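Local coordinates for protein HTP-2 (Caenorhabditis elegans, PDB 4TZM), which binds a closure motif of HTP-3 through its HORMA domain and probably helps assemble the meiotic chromosome axis by such peptide capture, at residues R37-M42 and G238-H243; L93-D98 and F209-F214; F104-S109 and S126-Y131; A157-E162 and I232-P237. All coordinates share one frame; numbering follows the deposited sequence.

Contact 1: residues R37-M42 and G238-H243; sequences RSSNFM and GHHAAH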
loop_
_atom_site.group_PDB
_atom_site.type_symbol
_atom_site.label_atom_id
_atom_site.label_comp_id
_atom_site.label_asym_id
_atom_site.label_seq_id
_atom_site.Cartn_x
_atom_site.Cartn_y
_atom_site.Cartn_z
ATOM N N ARG A 37 -13.896 -9.024 2.029
ATOM C CA ARG A 37 -12.671 -9.387 2.732
ATOM C C ARG A 37 -11.436 -9.215 1.843
ATOM O O ARG A 37 -10.324 -9.047 2.343
ATOM C CB ARG A 37 -12.769 -10.818 3.268
ATOM C CG ARG A 37 -13.367 -10.883 4.670
ATOM C CD ARG A 37 -13.494 -12.305 5.192
ATOM N NE ARG A 37 -14.582 -13.034 4.546
ATOM C CZ ARG A 37 -14.992 -14.244 4.911
ATOM N NH1 ARG A 37 -14.406 -14.869 5.923
ATOM N NH2 ARG A 37 -15.991 -14.832 4.265
ATOM N N SER A 38 -11.641 -9.242 0.530
ATOM C CA SER A 38 -10.582 -8.934 -0.429
ATOM C C SER A 38 -10.202 -7.466 -0.306
ATOM O O SER A 38 -9.033 -7.085 -0.436
ATOM C CB SER A 38 -11.039 -9.246 -1.854
ATOM O OG SER A 38 -10.184 -8.657 -2.817
ATOM N N SER A 39 -11.224 -6.656 -0.050
ATOM C CA SER A 39 -11.103 -5.217 0.101
ATOM C C SER A 39 -10.568 -4.864 1.488
ATOM O O SER A 39 -9.760 -3.945 1.643
ATOM C CB SER A 39 -12.462 -4.559 -0.130
ATOM O OG SER A 39 -12.328 -3.160 -0.259
ATOM N N ASN A 40 -11.020 -5.605 2.496
ATOM C CA ASN A 40 -10.500 -5.435 3.844
ATOM C C ASN A 40 -9.023 -5.759 3.886
ATOM O O ASN A 40 -8.273 -5.177 4.668
ATOM C CB ASN A 40 -11.256 -6.317 4.838
ATOM C CG ASN A 40 -12.630 -5.772 5.165
ATOM O OD1 ASN A 40 -12.852 -4.568 5.094
ATOM N ND2 ASN A 40 -13.559 -6.656 5.520
ATOM N N PHE A 41 -8.598 -6.692 3.041
ATOM C CA PHE A 41 -7.189 -7.021 3.006
ATOM C C PHE A 41 -6.355 -5.861 2.457
ATOM O O PHE A 41 -5.282 -5.575 2.975
ATOM C CB PHE A 41 -6.922 -8.282 2.181
ATOM C CG PHE A 41 -5.464 -8.541 1.987
ATOM C CD1 PHE A 41 -4.728 -9.162 2.978
ATOM C CD2 PHE A 41 -4.813 -8.104 0.847
ATOM C CE1 PHE A 41 -3.375 -9.372 2.823
ATOM C CE2 PHE A 41 -3.465 -8.309 0.688
ATOM C CZ PHE A 41 -2.742 -8.945 1.677
ATOM N N MET A 42 -6.836 -5.202 1.404
ATOM C CA MET A 42 -6.088 -4.094 0.808
ATOM C C MET A 42 -5.929 -2.943 1.801
ATOM O O MET A 42 -4.892 -2.281 1.840
ATOM C CB MET A 42 -6.773 -3.589 -0.466
ATOM C CG MET A 42 -6.750 -4.563 -1.639
ATOM S SD MET A 42 -5.095 -5.168 -2.023
ATOM C CE MET A 42 -5.243 -5.480 -3.772
ATOM N N GLY A 238 -8.923 -11.845 -3.747
ATOM C CA GLY A 238 -10.044 -12.303 -4.546
ATOM C C GLY A 238 -10.532 -11.372 -5.643
ATOM O O GLY A 238 -10.829 -11.821 -6.749
ATOM N N HIS A 239 -10.631 -10.078 -5.356
ATOM C CA HIS A 239 -11.318 -9.187 -6.286
ATOM C C HIS A 239 -10.580 -7.883 -6.532
ATOM O O HIS A 239 -11.121 -6.958 -7.139
ATOM C CB HIS A 239 -12.734 -8.910 -5.772
ATOM C CG HIS A 239 -13.549 -10.153 -5.593
ATOM N ND1 HIS A 239 -14.478 -10.574 -6.516
ATOM C CD2 HIS A 239 -13.541 -11.085 -4.611
ATOM C CE1 HIS A 239 -15.022 -11.704 -6.105
ATOM N NE2 HIS A 239 -14.472 -12.037 -4.953
ATOM N N HIS A 240 -9.336 -7.818 -6.075
ATOM C CA HIS A 240 -8.541 -6.614 -6.226
ATOM C C HIS A 240 -7.103 -6.977 -6.559
ATOM O O HIS A 240 -6.671 -8.107 -6.331
ATOM C CB HIS A 240 -8.576 -5.771 -4.946
ATOM C CG HIS A 240 -9.953 -5.389 -4.505
ATOM N ND1 HIS A 240 -10.788 -6.261 -3.839
ATOM C CD2 HIS A 240 -10.647 -4.232 -4.639
ATOM C CE1 HIS A 240 -11.939 -5.658 -3.582
ATOM N NE2 HIS A 240 -11.875 -4.426 -4.058
ATOM N N ALA A 241 -6.369 -6.014 -7.103
ATOM C CA ALA A 241 -4.937 -6.169 -7.310
ATOM C C ALA A 241 -4.237 -4.850 -7.019
ATOM O O ALA A 241 -4.800 -3.779 -7.244
ATOM C CB ALA A 241 -4.637 -6.642 -8.732
ATOM N N ALA A 242 -3.013 -4.936 -6.508
ATOM C CA ALA A 242 -2.220 -3.750 -6.224
ATOM C C ALA A 242 -0.795 -3.908 -6.757
ATOM O O ALA A 242 -0.241 -5.011 -6.752
ATOM C CB ALA A 242 -2.202 -3.471 -4.733
ATOM N N HIS A 243 -0.212 -2.810 -7.230
ATOM C CA HIS A 243 1.172 -2.818 -7.691
ATOM C C HIS A 243 1.990 -1.767 -6.939
ATOM O O HIS A 243 1.680 -0.574 -6.992
ATOM C CB HIS A 243 1.243 -2.565 -9.193
ATOM C CG HIS A 243 2.620 -2.707 -9.762
ATOM N ND1 HIS A 243 3.310 -1.646 -10.307
ATOM C CD2 HIS A 243 3.436 -3.781 -9.862
ATOM C CE1 HIS A 243 4.493 -2.066 -10.728
ATOM N NE2 HIS A 243 4.593 -3.355 -10.467
#

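Contact 2: residues L93-D98 and F209-F214; sequences LRAAGD and FRIDGF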
loop_
_atom_site.group_PDB
_atom_site.type_symbol
_atom_site.label_atom_id
_atom_site.label_comp_id
_atom_site.label_asym_id
_atom_site.label_seq_id
_atom_site.Cartn_x
_atom_site.Cartn_y
_atom_site.Cartn_z
ATOM N N LEU A 93 -4.560 6.666 6.017
ATOM C CA LEU A 93 -4.387 5.411 5.305
ATOM C C LEU A 93 -5.670 4.591 5.304
ATOM O O LEU A 93 -5.955 3.889 4.338
ATOM C CB LEU A 93 -3.242 4.605 5.919
ATOM C CG LEU A 93 -1.905 5.341 5.919
ATOM C CD1 LEU A 93 -0.830 4.507 6.599
ATOM C CD2 LEU A 93 -1.508 5.697 4.493
ATOM N N ARG A 94 -6.449 4.696 6.379
ATOM C CA ARG A 94 -7.701 3.954 6.492
ATOM C C ARG A 94 -8.745 4.542 5.552
ATOM O O ARG A 94 -9.519 3.811 4.930
ATOM C CB ARG A 94 -8.216 3.967 7.931
ATOM C CG ARG A 94 -9.565 3.281 8.114
ATOM C CD ARG A 94 -9.455 1.774 7.912
ATOM N NE ARG A 94 -10.758 1.112 7.954
ATOM C CZ ARG A 94 -11.391 0.778 9.075
ATOM N NH1 ARG A 94 -10.846 1.051 10.254
ATOM N NH2 ARG A 94 -12.575 0.179 9.019
ATOM N N ALA A 95 -8.756 5.868 5.450
ATOM C CA ALA A 95 -9.680 6.554 4.553
ATOM C C ALA A 95 -9.427 6.160 3.104
ATOM O O ALA A 95 -10.365 5.903 2.355
ATOM C CB ALA A 95 -9.563 8.065 4.716
ATOM N N ALA A 96 -8.156 6.125 2.716
ATOM C CA ALA A 96 -7.782 5.763 1.353
ATOM C C ALA A 96 -8.125 4.303 1.084
ATOM O O ALA A 96 -8.636 3.958 0.016
ATOM C CB ALA A 96 -6.306 6.018 1.122
ATOM N N GLY A 97 -7.848 3.453 2.069
ATOM C CA GLY A 97 -8.228 2.055 2.006
ATOM C C GLY A 97 -9.725 1.832 1.892
ATOM O O GLY A 97 -10.166 0.934 1.174
ATOM N N ASP A 98 -10.518 2.639 2.592
ATOM C CA ASP A 98 -11.971 2.479 2.540
ATOM C C ASP A 98 -12.499 2.759 1.140
ATOM O O ASP A 98 -13.545 2.246 0.747
ATOM C CB ASP A 98 -12.665 3.392 3.555
ATOM C CG ASP A 98 -12.623 2.835 4.968
ATOM O OD1 ASP A 98 -12.540 1.599 5.124
ATOM O OD2 ASP A 98 -12.678 3.634 5.927
ATOM N N PHE A 209 -17.997 12.641 -3.993
ATOM C CA PHE A 209 -17.252 11.709 -3.152
ATOM C C PHE A 209 -15.830 12.207 -2.941
ATOM O O PHE A 209 -15.089 12.417 -3.898
ATOM C CB PHE A 209 -17.229 10.307 -3.768
ATOM C CG PHE A 209 -16.364 9.332 -3.013
ATOM C CD1 PHE A 209 -16.863 8.655 -1.913
ATOM C CD2 PHE A 209 -15.048 9.103 -3.398
ATOM C CE1 PHE A 209 -16.069 7.760 -1.209
ATOM C CE2 PHE A 209 -14.248 8.211 -2.698
ATOM C CZ PHE A 209 -14.759 7.539 -1.603
ATOM N N ARG A 210 -15.448 12.391 -1.683
ATOM C CA ARG A 210 -14.094 12.817 -1.364
ATOM C C ARG A 210 -13.546 11.988 -0.216
ATOM O O ARG A 210 -14.252 11.705 0.753
ATOM C CB ARG A 210 -14.057 14.305 -1.012
ATOM C CG ARG A 210 -12.656 14.842 -0.763
ATOM C CD ARG A 210 -12.685 16.302 -0.342
ATOM N NE ARG A 210 -13.401 16.499 0.914
ATOM C CZ ARG A 210 -12.839 16.412 2.116
ATOM N NH1 ARG A 210 -11.548 16.124 2.228
ATOM N NH2 ARG A 210 -13.566 16.609 3.207
ATOM N N ILE A 211 -12.287 11.590 -0.328
ATOM C CA ILE A 211 -11.673 10.800 0.719
ATOM C C ILE A 211 -11.294 11.710 1.887
ATOM O O ILE A 211 -10.687 12.770 1.699
ATOM C CB ILE A 211 -10.459 10.027 0.179
ATOM C CG1 ILE A 211 -10.931 9.067 -0.922
ATOM C CG2 ILE A 211 -9.764 9.263 1.295
ATOM C CD1 ILE A 211 -9.823 8.410 -1.698
ATOM N N ASP A 212 -11.696 11.306 3.090
ATOM C CA ASP A 212 -11.482 12.116 4.281
ATOM C C ASP A 212 -9.994 12.302 4.550
ATOM O O ASP A 212 -9.241 11.332 4.641
ATOM C CB ASP A 212 -12.164 11.481 5.497
ATOM C CG ASP A 212 -12.389 12.477 6.630
ATOM O OD1 ASP A 212 -12.539 13.686 6.344
ATOM O OD2 ASP A 212 -12.425 12.057 7.806
ATOM N N GLY A 213 -9.574 13.557 4.669
ATOM C CA GLY A 213 -8.189 13.871 4.960
ATOM C C GLY A 213 -7.442 14.354 3.735
ATOM O O GLY A 213 -6.339 14.884 3.839
ATOM N N PHE A 214 -8.051 14.170 2.569
ATOM C CA PHE A 214 -7.422 14.543 1.308
ATOM C C PHE A 214 -8.206 15.648 0.605
ATOM O O PHE A 214 -9.292 15.410 0.070
ATOM C CB PHE A 214 -7.299 13.326 0.386
ATOM C CG PHE A 214 -6.385 12.245 0.907
ATOM C CD1 PHE A 214 -6.848 11.293 1.804
ATOM C CD2 PHE A 214 -5.068 12.169 0.478
ATOM C CE1 PHE A 214 -6.008 10.294 2.274
ATOM C CE2 PHE A 214 -4.224 11.172 0.942
ATOM C CZ PHE A 214 -4.694 10.235 1.841
#

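Contact 3: residues F104-S109 and S126-Y131; sequences FLKEIS and SMKFIY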
loop_
_atom_site.group_PDB
_atom_site.type_symbol
_atom_site.label_atom_id
_atom_site.label_comp_id
_atom_site.label_asym_id
_atom_site.label_seq_id
_atom_site.Cartn_x
_atom_site.Cartn_y
_atom_site.Cartn_z
ATOM N N PHE A 104 -13.030 3.360 -5.862
ATOM C CA PHE A 104 -12.802 4.716 -6.357
ATOM C C PHE A 104 -11.336 5.138 -6.328
ATOM O O PHE A 104 -10.976 6.175 -6.887
ATOM C CB PHE A 104 -13.631 5.717 -5.547
ATOM C CG PHE A 104 -15.116 5.569 -5.730
ATOM C CD1 PHE A 104 -15.638 4.891 -6.825
ATOM C CD2 PHE A 104 -15.995 6.118 -4.810
ATOM C CE1 PHE A 104 -17.008 4.760 -6.993
ATOM C CE2 PHE A 104 -17.365 5.989 -4.970
ATOM C CZ PHE A 104 -17.872 5.310 -6.062
ATOM N N LEU A 105 -10.494 4.340 -5.680
ATOM C CA LEU A 105 -9.082 4.685 -5.532
ATOM C C LEU A 105 -8.217 4.059 -6.624
ATOM O O LEU A 105 -8.161 2.838 -6.754
ATOM C CB LEU A 105 -8.567 4.251 -4.158
ATOM C CG LEU A 105 -7.118 4.649 -3.883
ATOM C CD1 LEU A 105 -7.007 6.161 -3.754
ATOM C CD2 LEU A 105 -6.589 3.951 -2.640
ATOM N N LYS A 106 -7.535 4.902 -7.398
ATOM C CA LYS A 106 -6.651 4.442 -8.470
ATOM C C LYS A 106 -5.226 4.195 -7.964
ATOM O O LYS A 106 -4.637 3.138 -8.210
ATOM C CB LYS A 106 -6.638 5.460 -9.618
ATOM C CG LYS A 106 -5.605 5.192 -10.706
ATOM C CD LYS A 106 -5.933 3.949 -11.522
ATOM C CE LYS A 106 -4.944 3.761 -12.670
ATOM N NZ LYS A 106 -3.529 3.665 -12.202
ATOM N N GLU A 107 -4.686 5.174 -7.247
ATOM C CA GLU A 107 -3.324 5.104 -6.734
ATOM C C GLU A 107 -3.167 5.937 -5.471
ATOM O O GLU A 107 -3.634 7.072 -5.418
ATOM C CB GLU A 107 -2.328 5.595 -7.786
ATOM C CG GLU A 107 -0.910 5.762 -7.253
ATOM C CD GLU A 107 0.057 6.331 -8.277
ATOM O OE1 GLU A 107 -0.315 6.447 -9.464
ATOM O OE2 GLU A 107 1.196 6.664 -7.891
ATOM N N ILE A 108 -2.518 5.384 -4.451
ATOM C CA ILE A 108 -2.086 6.202 -3.324
ATOM C C ILE A 108 -0.564 6.171 -3.224
ATOM O O ILE A 108 0.055 5.104 -3.254
ATOM C CB ILE A 108 -2.720 5.756 -1.985
ATOM C CG1 ILE A 108 -2.122 6.568 -0.834
ATOM C CG2 ILE A 108 -2.538 4.263 -1.754
ATOM C CD1 ILE A 108 -2.783 6.339 0.502
ATOM N N SER A 109 0.039 7.351 -3.130
ATOM C CA SER A 109 1.491 7.449 -3.115
ATOM C C SER A 109 2.019 8.238 -1.926
ATOM O O SER A 109 1.443 9.257 -1.526
ATOM C CB SER A 109 1.993 8.082 -4.415
ATOM O OG SER A 109 1.788 7.213 -5.513
ATOM N N SER A 126 4.632 4.207 -4.486
ATOM C CA SER A 126 3.284 4.209 -5.048
ATOM C C SER A 126 2.613 2.841 -4.988
ATOM O O SER A 126 3.256 1.807 -5.185
ATOM C CB SER A 126 3.318 4.699 -6.497
ATOM O OG SER A 126 4.117 3.854 -7.303
ATOM N N MET A 127 1.316 2.848 -4.706
ATOM C CA MET A 127 0.515 1.631 -4.737
ATOM C C MET A 127 -0.681 1.827 -5.671
ATOM O O MET A 127 -1.629 2.541 -5.342
ATOM C CB MET A 127 0.051 1.251 -3.325
ATOM C CG MET A 127 -0.534 -0.155 -3.223
ATOM S SD MET A 127 -0.856 -0.697 -1.526
ATOM C CE MET A 127 0.676 -0.247 -0.719
ATOM N N LYS A 128 -0.621 1.198 -6.843
ATOM C CA LYS A 128 -1.662 1.351 -7.856
ATOM C C LYS A 128 -2.599 0.152 -7.856
ATOM O O LYS A 128 -2.167 -0.984 -7.674
ATOM C CB LYS A 128 -1.043 1.533 -9.243
ATOM C CG LYS A 128 -0.170 2.771 -9.375
ATOM C CD LYS A 128 0.565 2.795 -10.707
ATOM C CE LYS A 128 1.421 4.045 -10.843
ATOM N NZ LYS A 128 2.157 4.097 -12.138
ATOM N N PHE A 129 -3.884 0.408 -8.075
ATOM C CA PHE A 129 -4.892 -0.625 -7.889
ATOM C C PHE A 129 -5.599 -1.034 -9.183
ATOM O O PHE A 129 -5.665 -0.272 -10.149
ATOM C CB PHE A 129 -5.915 -0.159 -6.844
ATOM C CG PHE A 129 -5.342 -0.038 -5.455
ATOM C CD1 PHE A 129 -4.741 1.140 -5.033
ATOM C CD2 PHE A 129 -5.388 -1.113 -4.578
ATOM C CE1 PHE A 129 -4.203 1.247 -3.758
ATOM C CE2 PHE A 129 -4.854 -1.014 -3.303
ATOM C CZ PHE A 129 -4.261 0.166 -2.894
ATOM N N ILE A 130 -6.095 -2.267 -9.193
ATOM C CA ILE A 130 -6.934 -2.773 -10.269
ATOM C C ILE A 130 -8.145 -3.433 -9.639
ATOM O O ILE A 130 -8.016 -4.187 -8.676
ATOM C CB ILE A 130 -6.199 -3.794 -11.163
ATOM C CG1 ILE A 130 -4.930 -3.180 -11.756
ATOM C CG2 ILE A 130 -7.117 -4.300 -12.276
ATOM C CD1 ILE A 130 -4.069 -4.167 -12.514
ATOM N N TYR A 131 -9.322 -3.142 -10.176
ATOM C CA TYR A 131 -10.549 -3.706 -9.648
ATOM C C TYR A 131 -11.074 -4.771 -10.603
ATOM O O TYR A 131 -11.001 -4.609 -11.819
ATOM C CB TYR A 131 -11.573 -2.592 -9.415
ATOM C CG TYR A 131 -11.091 -1.592 -8.389
ATOM C CD1 TYR A 131 -11.251 -1.836 -7.032
ATOM C CD2 TYR A 131 -10.442 -0.421 -8.772
ATOM C CE1 TYR A 131 -10.798 -0.937 -6.086
ATOM C CE2 TYR A 131 -9.985 0.483 -7.829
ATOM C CZ TYR A 131 -10.167 0.219 -6.486
ATOM O OH TYR A 131 -9.718 1.110 -5.533
HETATM O O HOH W 1 -3.374 0.329 -12.126
#

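Contact 4: residues A157-E162 and I232-P237; sequences AQLRYE and IGHLRP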
loop_
_atom_site.group_PDB
_atom_site.type_symbol
_atom_site.label_atom_id
_atom_site.label_comp_id
_atom_site.label_asym_id
_atom_site.label_seq_id
_atom_site.Cartn_x
_atom_site.Cartn_y
_atom_site.Cartn_z
ATOM N N ALA A 157 -3.373 -7.389 -14.686
ATOM C CA ALA A 157 -4.784 -7.597 -14.998
ATOM C C ALA A 157 -5.055 -9.060 -15.327
ATOM O O ALA A 157 -6.109 -9.598 -14.985
ATOM C CB ALA A 157 -5.212 -6.707 -16.153
ATOM N N GLN A 158 -4.095 -9.695 -15.990
ATOM C CA GLN A 158 -4.204 -11.101 -16.362
ATOM C C GLN A 158 -3.942 -12.027 -15.174
ATOM O O GLN A 158 -4.290 -13.208 -15.210
ATOM C CB GLN A 158 -3.226 -11.435 -17.495
ATOM C CG GLN A 158 -3.542 -10.793 -18.843
ATOM C CD GLN A 158 -2.610 -11.272 -19.949
ATOM O OE1 GLN A 158 -1.403 -11.416 -19.748
ATOM N NE2 GLN A 158 -3.174 -11.531 -21.125
ATOM N N LEU A 159 -3.324 -11.490 -14.126
ATOM C CA LEU A 159 -2.932 -12.299 -12.973
ATOM C C LEU A 159 -4.132 -12.863 -12.209
ATOM O O LEU A 159 -5.030 -12.125 -11.806
ATOM C CB LEU A 159 -2.058 -11.484 -12.021
ATOM C CG LEU A 159 -1.560 -12.302 -10.830
ATOM C CD1 LEU A 159 -0.818 -13.536 -11.321
ATOM C CD2 LEU A 159 -0.678 -11.463 -9.930
ATOM N N ARG A 160 -4.122 -14.177 -12.007
ATOM C CA ARG A 160 -5.219 -14.895 -11.365
ATOM C C ARG A 160 -5.154 -14.820 -9.846
ATOM O O ARG A 160 -4.082 -14.647 -9.268
ATOM C CB ARG A 160 -5.200 -16.365 -11.779
ATOM C CG ARG A 160 -6.393 -16.851 -12.586
ATOM C CD ARG A 160 -6.307 -18.366 -12.762
ATOM N NE ARG A 160 -6.936 -18.840 -13.993
ATOM C CZ ARG A 160 -6.827 -20.086 -14.448
ATOM N NH1 ARG A 160 -6.115 -20.977 -13.770
ATOM N NH2 ARG A 160 -7.424 -20.445 -15.577
ATOM N N TYR A 161 -6.306 -14.968 -9.199
ATOM C CA TYR A 161 -6.329 -15.170 -7.758
ATOM C C TYR A 161 -5.991 -16.632 -7.476
ATOM O O TYR A 161 -6.676 -17.536 -7.949
ATOM C CB TYR A 161 -7.687 -14.790 -7.159
ATOM C CG TYR A 161 -7.891 -15.362 -5.778
ATOM C CD1 TYR A 161 -7.221 -14.833 -4.684
ATOM C CD2 TYR A 161 -8.741 -16.440 -5.569
ATOM C CE1 TYR A 161 -7.396 -15.358 -3.419
ATOM C CE2 TYR A 161 -8.924 -16.972 -4.306
ATOM C CZ TYR A 161 -8.249 -16.427 -3.238
ATOM O OH TYR A 161 -8.429 -16.956 -1.979
ATOM N N GLU A 162 -4.928 -16.857 -6.709
ATOM C CA GLU A 162 -4.397 -18.204 -6.531
ATOM C C GLU A 162 -4.491 -18.729 -5.099
ATOM O O GLU A 162 -3.826 -19.706 -4.748
ATOM C CB GLU A 162 -2.937 -18.253 -7.007
ATOM C CG GLU A 162 -2.734 -17.906 -8.478
ATOM C CD GLU A 162 -3.176 -19.011 -9.428
ATOM O OE1 GLU A 162 -3.773 -20.006 -8.966
ATOM O OE2 GLU A 162 -2.916 -18.885 -10.645
ATOM N N ILE A 232 8.555 -3.318 -6.099
ATOM C CA ILE A 232 8.596 -3.951 -4.784
ATOM C C ILE A 232 7.829 -5.266 -4.803
ATOM O O ILE A 232 8.249 -6.253 -4.195
ATOM C CB ILE A 232 8.012 -3.023 -3.688
ATOM C CG1 ILE A 232 8.976 -1.876 -3.385
ATOM C CG2 ILE A 232 7.725 -3.789 -2.405
ATOM C CD1 ILE A 232 8.821 -0.694 -4.300
ATOM N N GLY A 233 6.701 -5.272 -5.509
ATOM C CA GLY A 233 5.865 -6.453 -5.594
ATOM C C GLY A 233 4.404 -6.138 -5.858
ATOM O O GLY A 233 4.033 -4.984 -6.079
ATOM N N HIS A 234 3.575 -7.177 -5.832
ATOM C CA HIS A 234 2.153 -7.043 -6.107
ATOM C C HIS A 234 1.306 -7.838 -5.115
ATOM O O HIS A 234 1.820 -8.645 -4.341
ATOM C CB HIS A 234 1.844 -7.498 -7.534
ATOM C CG HIS A 234 2.116 -8.950 -7.776
ATOM N ND1 HIS A 234 3.341 -9.418 -8.202
ATOM C CD2 HIS A 234 1.323 -10.038 -7.644
ATOM C CE1 HIS A 234 3.288 -10.733 -8.327
ATOM N NE2 HIS A 234 2.075 -11.134 -7.995
ATOM N N LEU A 235 0.001 -7.591 -5.149
ATOM C CA LEU A 235 -0.961 -8.281 -4.300
ATOM C C LEU A 235 -2.157 -8.677 -5.155
ATOM O O LEU A 235 -2.626 -7.886 -5.973
ATOM C CB LEU A 235 -1.398 -7.390 -3.127
ATOM C CG LEU A 235 -0.345 -7.073 -2.059
ATOM C CD1 LEU A 235 -0.808 -5.964 -1.117
ATOM C CD2 LEU A 235 0.016 -8.324 -1.270
ATOM N N ARG A 236 -2.633 -9.908 -4.990
ATOM C CA ARG A 236 -3.785 -10.377 -5.752
ATOM C C ARG A 236 -4.728 -11.169 -4.854
ATOM O O ARG A 236 -4.716 -12.402 -4.864
ATOM C CB ARG A 236 -3.333 -11.231 -6.947
ATOM C CG ARG A 236 -4.449 -11.711 -7.895
ATOM C CD ARG A 236 -5.317 -10.564 -8.392
ATOM N NE ARG A 236 -6.123 -10.912 -9.563
ATOM C CZ ARG A 236 -7.414 -11.235 -9.528
ATOM N NH1 ARG A 236 -8.066 -11.273 -8.374
ATOM N NH2 ARG A 236 -8.056 -11.521 -10.651
ATOM N N PRO A 237 -5.538 -10.461 -4.051
ATOM C CA PRO A 237 -6.625 -11.143 -3.346
ATOM C C PRO A 237 -7.771 -11.478 -4.299
ATOM O O PRO A 237 -7.599 -11.402 -5.517
ATOM C CB PRO A 237 -7.055 -10.127 -2.284
ATOM C CG PRO A 237 -6.607 -8.816 -2.797
ATOM C CD PRO A 237 -5.368 -9.070 -3.599
HETATM O O HOH W 2 -3.280 -14.445 -5.682
#

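Contact 1: residues R37-M42 and G238-H243
Ser38 OG is gripped by two hydrogen bonds from segment 238-243. The backbone N of His239 donates to it over 2.9 Å at 157°, and His240 ND1 lies 2.7 Å from the same OG, in a bond whose proton could sit on either atom. Ser38 holds its OG anti to the backbone N (chi1 165°), so the hydroxyl meets the imidazole at its edge, near the ring plane. One helical position on, Ser39 brings CB to 3.7 Å from His240 CE1, while its own OG bonds to Thr100. Met42, bent at chi2, crosses His240 obliquely and drives its CE methyl to 3.5 Å from His240 CB and 3.8 Å from Ala242 CB. An alanine at His240 takes away the ND1 partner of Ser38 OG and would probably loosen the seat of the helix start on the strand. Helix 35-56 thus lies on the start of strand 240-248, whose Ala241 turns away from it to touch Ile130 and Phe132 of strand 123-133, while helix 164-185 meets Phe41.

Contact 2: residues L93-D98 and F209-F214
A type II beta turn, Ile211 to Phe214, leads into strand 214-217 and rests against helix 84-102. Phe214 N closes it on Ile211 O at 3.1 Å, and Gly213 occupies the position with positive phi (104°), where a CB would collide with the carbonyl O of Asp212, so the turn calls for glycine. The helix offers small groups: Ala95 CB points at the turn and comes within 3.3 Å of Asp212 O and 3.6 Å of Ile211 CG2. That methyl, anti to the backbone N of Ile211, lies 3.6 Å from Ala95 O. This loop belongs to the peptide-holding side of the HORMA domain: Phe214 pairs antiparallel with a strand of the bound peptide, and Phe209 O accepts a hydrogen bond from a basic side chain of that peptide, consistent with the safety belt of Mad2-like folds. Arg210 NH1 donates to Phe214 O over 3.2 Å, in the guanidinium plane but above the carbonyl plane. The Phe214 ring passes obliquely by Ala96, with CE1 4.4 Å from Ala96 CB.

Contact 3: residues F104-S109 and S126-Y131
The face of this antiparallel hairpin that carries Ile108 and Met127 is the tightly packed one, set against helices 35-56 and 84-102. Phe129 lies alongside Ile108, and Ile108 CG2 touches the ring edge at CE1, 4.0 Å away. Leu105 crosses the same ring obliquely, its CD2 3.8 Å from Phe129 CE1. Between the strands, Ile108 and Met127 form a hydrogen-bonded pair: Ile108 N donates to Met127 O at 3.1 Å and Met127 N returns a bond to Ile108 O at 3.0 Å. Further along, Phe129 N reaches Lys106 O at 2.8 Å, nearly along the C=O axis. At the end, Tyr131 OH gives its proton to Leu105 O, 2.6 Å away, on a lone pair in the carbonyl plane. The other face is polar but also buried. Extended Glu107 and Lys128 run side by side, with Lys128 CE 3.3 Å from Glu107 OE1, but Lys128 NZ stays beyond salt-bridge range; Glu107 OE2 instead bonds to Tyr221. The loose, solvent side is at Lys106, whose NZ, on a partly exposed side chain, weakly holds a water that donates to Phe129 O. A classic beta bulge at Lys106 and Glu107, opposite Lys200 of strand 193-201, interrupts the regular pairing on that side. The buried Glu107 carboxylate would probably be helped to stay charged by the Lys128 ammonium and Tyr221 hydroxyl, whereas the opposite face relies on apolar fit.

Contact 4: residues A157-E162 and I232-P237
With CG anti to the backbone N (chi1 -176°) and a bend at chi2 (53°), Arg236 lays one face of its guanidinium against the backbone between Arg160 and Tyr161, with Leu159 O at its edge. Its NE donates to Leu159 O over 2.8 Å, from above the carbonyl plane, and NH2 adds a weak bond to the same oxygen. NH1 reaches Pro237 O at 2.9 Å, nearly along the C=O axis. Tyr161 N sits over the centre of the guanidinium. Here strand 228-235 ends and the chain turns back toward strand 240-248, its antiparallel neighbour; the arginine ties that turn to the loop after helix 153-158. NH2 also bonds to Gly136 O, and the group makes a cation-pi contact with Phe132. A leucine at Arg236 has no guanidinium to offer Leu159 O, Pro237 O or Gly136 O, and would probably let that loop come away from the turn. The Tyr161 ring puts its edge to Arg236 O, with CD1 3.5 Å away. A water donates to Arg236 O at 2.6 Å and accepts from Glu162 N. Leu159 crosses His234 at about a right angle, Leu159 CD2 lying 3.4 Å from His234 CD2.

In the fold
Contacts 1, 2 and 3 are mostly buried, while contact 4 is only partly so. Contacts 1, 3 and 4 share one antiparallel sheet: strand 240-248 lies between 123-133 and 228-235, so backbone bonds such as His243 N to Lys128 O and Ala242 N to Leu235 O run from one contact into the next. Contact 2 instead joins contact 3 through side chains, with Ala96 on Ile108 and Phe209 on Phe104, and lies beside the bound peptide. Its centre is about 23 Å from that of contact 4. The chemistry follows position: apolar methyls in contact 2, paired backbone in contact 3, a buried hydroxyl-imidazole bond in contact 1, and an arginine holding carbonyls in contact 4.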